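Local coordinates for Pvc2 (Photorhabdus asymbiotica subsp. asymbiotica, PDB 6J0B), which forms the contractile sheath around the inner tube of an extracellular, bacteriophage-like injection system, here in its extended state, at the interface of chains A and B. Coordinates in Å, arbitrary orientation; residue numbers count along the deposited sequence, not the author numbering. Chains: chain A/B, Pvc2.

The interface of chains A and B. Residues chain A 344-348; chain B 11-15.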
ATOM      1  N   ILE A 344       4.181 -28.142 -50.464  1.00 40.73           N
ATOM      2  CA  ILE A 344       3.467 -26.929 -50.087  1.00 40.73           C
ATOM      3  C   ILE A 344       3.598 -25.938 -51.232  1.00 40.73           C
ATOM      4  O   ILE A 344       4.711 -25.589 -51.632  1.00 40.73           O
ATOM      5  CB  ILE A 344       3.985 -26.329 -48.773  1.00 40.73           C
ATOM      6  CG1 ILE A 344       3.534 -27.180 -47.588  1.00 40.73           C
ATOM      7  CG2 ILE A 344       3.440 -24.943 -48.593  1.00 40.73           C
ATOM      8  CD1 ILE A 344       3.867 -26.579 -46.223  1.00 40.73           C
ATOM      9  N   ILE A 345       2.467 -25.487 -51.759  1.00 40.89           N
ATOM     10  CA  ILE A 345       2.438 -24.625 -52.932  1.00 40.89           C
ATOM     11  C   ILE A 345       2.020 -23.231 -52.498  1.00 40.89           C
ATOM     12  O   ILE A 345       0.908 -23.033 -52.003  1.00 40.89           O
ATOM     13  CB  ILE A 345       1.494 -25.180 -54.004  1.00 40.89           C
ATOM     14  CG1 ILE A 345       1.976 -26.560 -54.440  1.00 40.89           C
ATOM     15  CG2 ILE A 345       1.423 -24.237 -55.180  1.00 40.89           C
ATOM     16  CD1 ILE A 345       1.001 -27.291 -55.294  1.00 40.89           C
ATOM     17  N   LEU A 346       2.911 -22.267 -52.683  1.00 41.50           N
ATOM     18  CA  LEU A 346       2.648 -20.865 -52.392  1.00 41.50           C
ATOM     19  C   LEU A 346       2.218 -20.173 -53.666  1.00 41.50           C
ATOM     20  O   LEU A 346       2.883 -20.312 -54.694  1.00 41.50           O
ATOM     21  CB  LEU A 346       3.895 -20.174 -51.867  1.00 41.50           C
ATOM     22  CG  LEU A 346       4.270 -20.385 -50.435  1.00 41.50           C
ATOM     23  CD1 LEU A 346       5.743 -20.083 -50.303  1.00 41.50           C
ATOM     24  CD2 LEU A 346       3.443 -19.415 -49.653  1.00 41.50           C
ATOM     25  N   GLN A 347       1.138 -19.413 -53.595  1.00 41.09           N
ATOM     26  CA  GLN A 347       0.748 -18.530 -54.680  1.00 41.09           C
ATOM     27  C   GLN A 347       0.872 -17.093 -54.205  1.00 41.09           C
ATOM     28  O   GLN A 347       0.201 -16.690 -53.251  1.00 41.09           O
ATOM     29  CB  GLN A 347      -0.665 -18.831 -55.159  1.00 41.09           C
ATOM     30  CG  GLN A 347      -0.722 -20.058 -56.019  1.00 41.09           C
ATOM     31  CD  GLN A 347      -1.808 -20.986 -55.589  1.00 41.09           C
ATOM     32  OE1 GLN A 347      -2.619 -20.638 -54.739  1.00 41.09           O
ATOM     33  NE2 GLN A 347      -1.839 -22.178 -56.167  1.00 41.09           N
ATOM     34  N   PHE A 348       1.738 -16.332 -54.859  1.00 41.21           N
ATOM     35  CA  PHE A 348       1.982 -14.943 -54.507  1.00 41.21           C
ATOM     36  C   PHE A 348       1.277 -14.049 -55.512  1.00 41.21           C
ATOM     37  O   PHE A 348       1.552 -14.118 -56.713  1.00 41.21           O
ATOM     38  CB  PHE A 348       3.476 -14.644 -54.450  1.00 41.21           C
ATOM     39  CG  PHE A 348       4.107 -15.041 -53.158  1.00 41.21           C
ATOM     40  CD1 PHE A 348       4.467 -16.352 -52.931  1.00 41.21           C
ATOM     41  CD2 PHE A 348       4.316 -14.109 -52.160  1.00 41.21           C
ATOM     42  CE1 PHE A 348       5.035 -16.726 -51.738  1.00 41.21           C
ATOM     43  CE2 PHE A 348       4.887 -14.482 -50.966  1.00 41.21           C
ATOM     44  CZ  PHE A 348       5.250 -15.795 -50.763  1.00 41.21           C
TER
ATOM     45  N   TYR B  11       6.821 -24.639 -53.321  1.00 45.70           N
ATOM     46  CA  TYR B  11       6.623 -24.138 -54.674  1.00 45.70           C
ATOM     47  C   TYR B  11       6.104 -22.715 -54.596  1.00 45.70           C
ATOM     48  O   TYR B  11       5.112 -22.457 -53.917  1.00 45.70           O
ATOM     49  CB  TYR B  11       5.645 -25.018 -55.451  1.00 45.70           C
ATOM     50  CG  TYR B  11       6.167 -26.404 -55.729  1.00 45.70           C
ATOM     51  CD1 TYR B  11       6.768 -26.705 -56.940  1.00 45.70           C
ATOM     52  CD2 TYR B  11       6.056 -27.412 -54.783  1.00 45.70           C
ATOM     53  CE1 TYR B  11       7.246 -27.970 -57.197  1.00 45.70           C
ATOM     54  CE2 TYR B  11       6.537 -28.673 -55.027  1.00 45.70           C
ATOM     55  CZ  TYR B  11       7.126 -28.946 -56.235  1.00 45.70           C
ATOM     56  OH  TYR B  11       7.601 -30.208 -56.480  1.00 45.70           O
ATOM     57  N   ILE B  12       6.767 -21.800 -55.298  1.00 48.06           N
ATOM     58  CA  ILE B  12       6.492 -20.372 -55.191  1.00 48.06           C
ATOM     59  C   ILE B  12       5.973 -19.860 -56.529  1.00 48.06           C
ATOM     60  O   ILE B  12       6.433 -18.834 -57.046  1.00 48.06           O
ATOM     61  CB  ILE B  12       7.721 -19.591 -54.706  1.00 48.06           C
ATOM     62  CG1 ILE B  12       8.446 -20.367 -53.621  1.00 48.06           C
ATOM     63  CG2 ILE B  12       7.286 -18.347 -54.035  1.00 48.06           C
ATOM     64  CD1 ILE B  12       9.764 -19.793 -53.301  1.00 48.06           C
ATOM     65  N   GLU B  13       5.116 -20.665 -57.154  1.00 50.36           N
ATOM     66  CA  GLU B  13       4.285 -20.257 -58.283  1.00 50.36           C
ATOM     67  C   GLU B  13       3.616 -18.902 -58.051  1.00 50.36           C
ATOM     68  O   GLU B  13       3.168 -18.596 -56.948  1.00 50.36           O
ATOM     69  CB  GLU B  13       3.224 -21.341 -58.503  1.00 50.36           C
ATOM     70  CG  GLU B  13       2.216 -21.064 -59.585  1.00 50.36           C
ATOM     71  CD  GLU B  13       2.801 -21.179 -60.975  1.00 50.36           C
ATOM     72  OE1 GLU B  13       3.696 -22.027 -61.178  1.00 50.36           O
ATOM     73  OE2 GLU B  13       2.368 -20.420 -61.866  1.00 50.36           O
ATOM     74  N   GLU B  14       3.576 -18.072 -59.091  1.00 51.22           N
ATOM     75  CA  GLU B  14       2.924 -16.767 -59.025  1.00 51.22           C
ATOM     76  C   GLU B  14       1.752 -16.757 -59.995  1.00 51.22           C
ATOM     77  O   GLU B  14       1.952 -16.795 -61.213  1.00 51.22           O
ATOM     78  CB  GLU B  14       3.899 -15.642 -59.364  1.00 51.22           C
ATOM     79  CG  GLU B  14       5.077 -15.519 -58.424  1.00 51.22           C
ATOM     80  CD  GLU B  14       6.050 -14.449 -58.869  1.00 51.22           C
ATOM     81  OE1 GLU B  14       6.073 -14.132 -60.076  1.00 51.22           O
ATOM     82  OE2 GLU B  14       6.786 -13.921 -58.011  1.00 51.22           O
ATOM     83  N   LEU B  15       0.533 -16.695 -59.465  1.00 53.49           N
ATOM     84  CA  LEU B  15      -0.642 -16.580 -60.315  1.00 53.49           C
ATOM     85  C   LEU B  15      -1.723 -15.792 -59.590  1.00 53.49           C
ATOM     86  O   LEU B  15      -1.857 -15.871 -58.367  1.00 53.49           O
ATOM     87  CB  LEU B  15      -1.170 -17.956 -60.757  1.00 53.49           C
ATOM     88  CG  LEU B  15      -1.352 -19.144 -59.804  1.00 53.49           C
ATOM     89  CD1 LEU B  15      -2.670 -19.097 -59.078  1.00 53.49           C
ATOM     90  CD2 LEU B  15      -1.263 -20.438 -60.584  1.00 53.49           C
TER
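Pvc2 belongs to the phage tail sheath family, whose subunits are linked by N- and C-terminal arms, and this contact is such a link: the C-terminal strand 343-349 of chain A receives the N-terminal strand 10-11 of chain B in a parallel beta bridge that pairs A:Ile345 with B:Tyr11. Two backbone hydrogen bonds bracket the bridge. B:Tyr11 N donates to A:Ile344 O (2.9 Å), and A:Leu346 N donates to B:Tyr11 O (2.5 Å). Both donors approach nearly along the C=O axis, with a C=O...N angle of 171° at B:Tyr11 O. Further along, the register loosens: A:Phe348 N reaches B:Glu13 O through a weak bond (3.4 Å), as chain B has become loop. There A:Leu346 O and B:Glu13 O, both acceptors, are modelled unfavourably close (2.8 Å), so the local backbone is probably imprecise.

Apolar contacts flank this short backbone pairing on its two sides. On one, A:Phe348 lies alongside B:Ile12, their tips to one side; the CD1-CE1 side of the ring touches the branch methyl, with CE1 3.6 Å from B:Ile12 CG2. That methyl is turned anti to the backbone N, while A:Leu346 CD1, from the same strand as the ring, sits in plane at the ring edge and probably limits how the ring can turn. On the other, A:Ile345 and B:Tyr11 pass at a slant, A:Ile345 CG1 standing 4.1 Å from B:Tyr11 CB. B:Tyr11 turns CG anti to its carbonyl carbon (chi1 -67°), which puts the CD2 edge of the ring toward A:Ile344 O, in plane. The aliphatic CG of A:Gln347 packs along B:Leu15, 3.8 Å from CD1, the glutamine chain bending at chi2 beyond it.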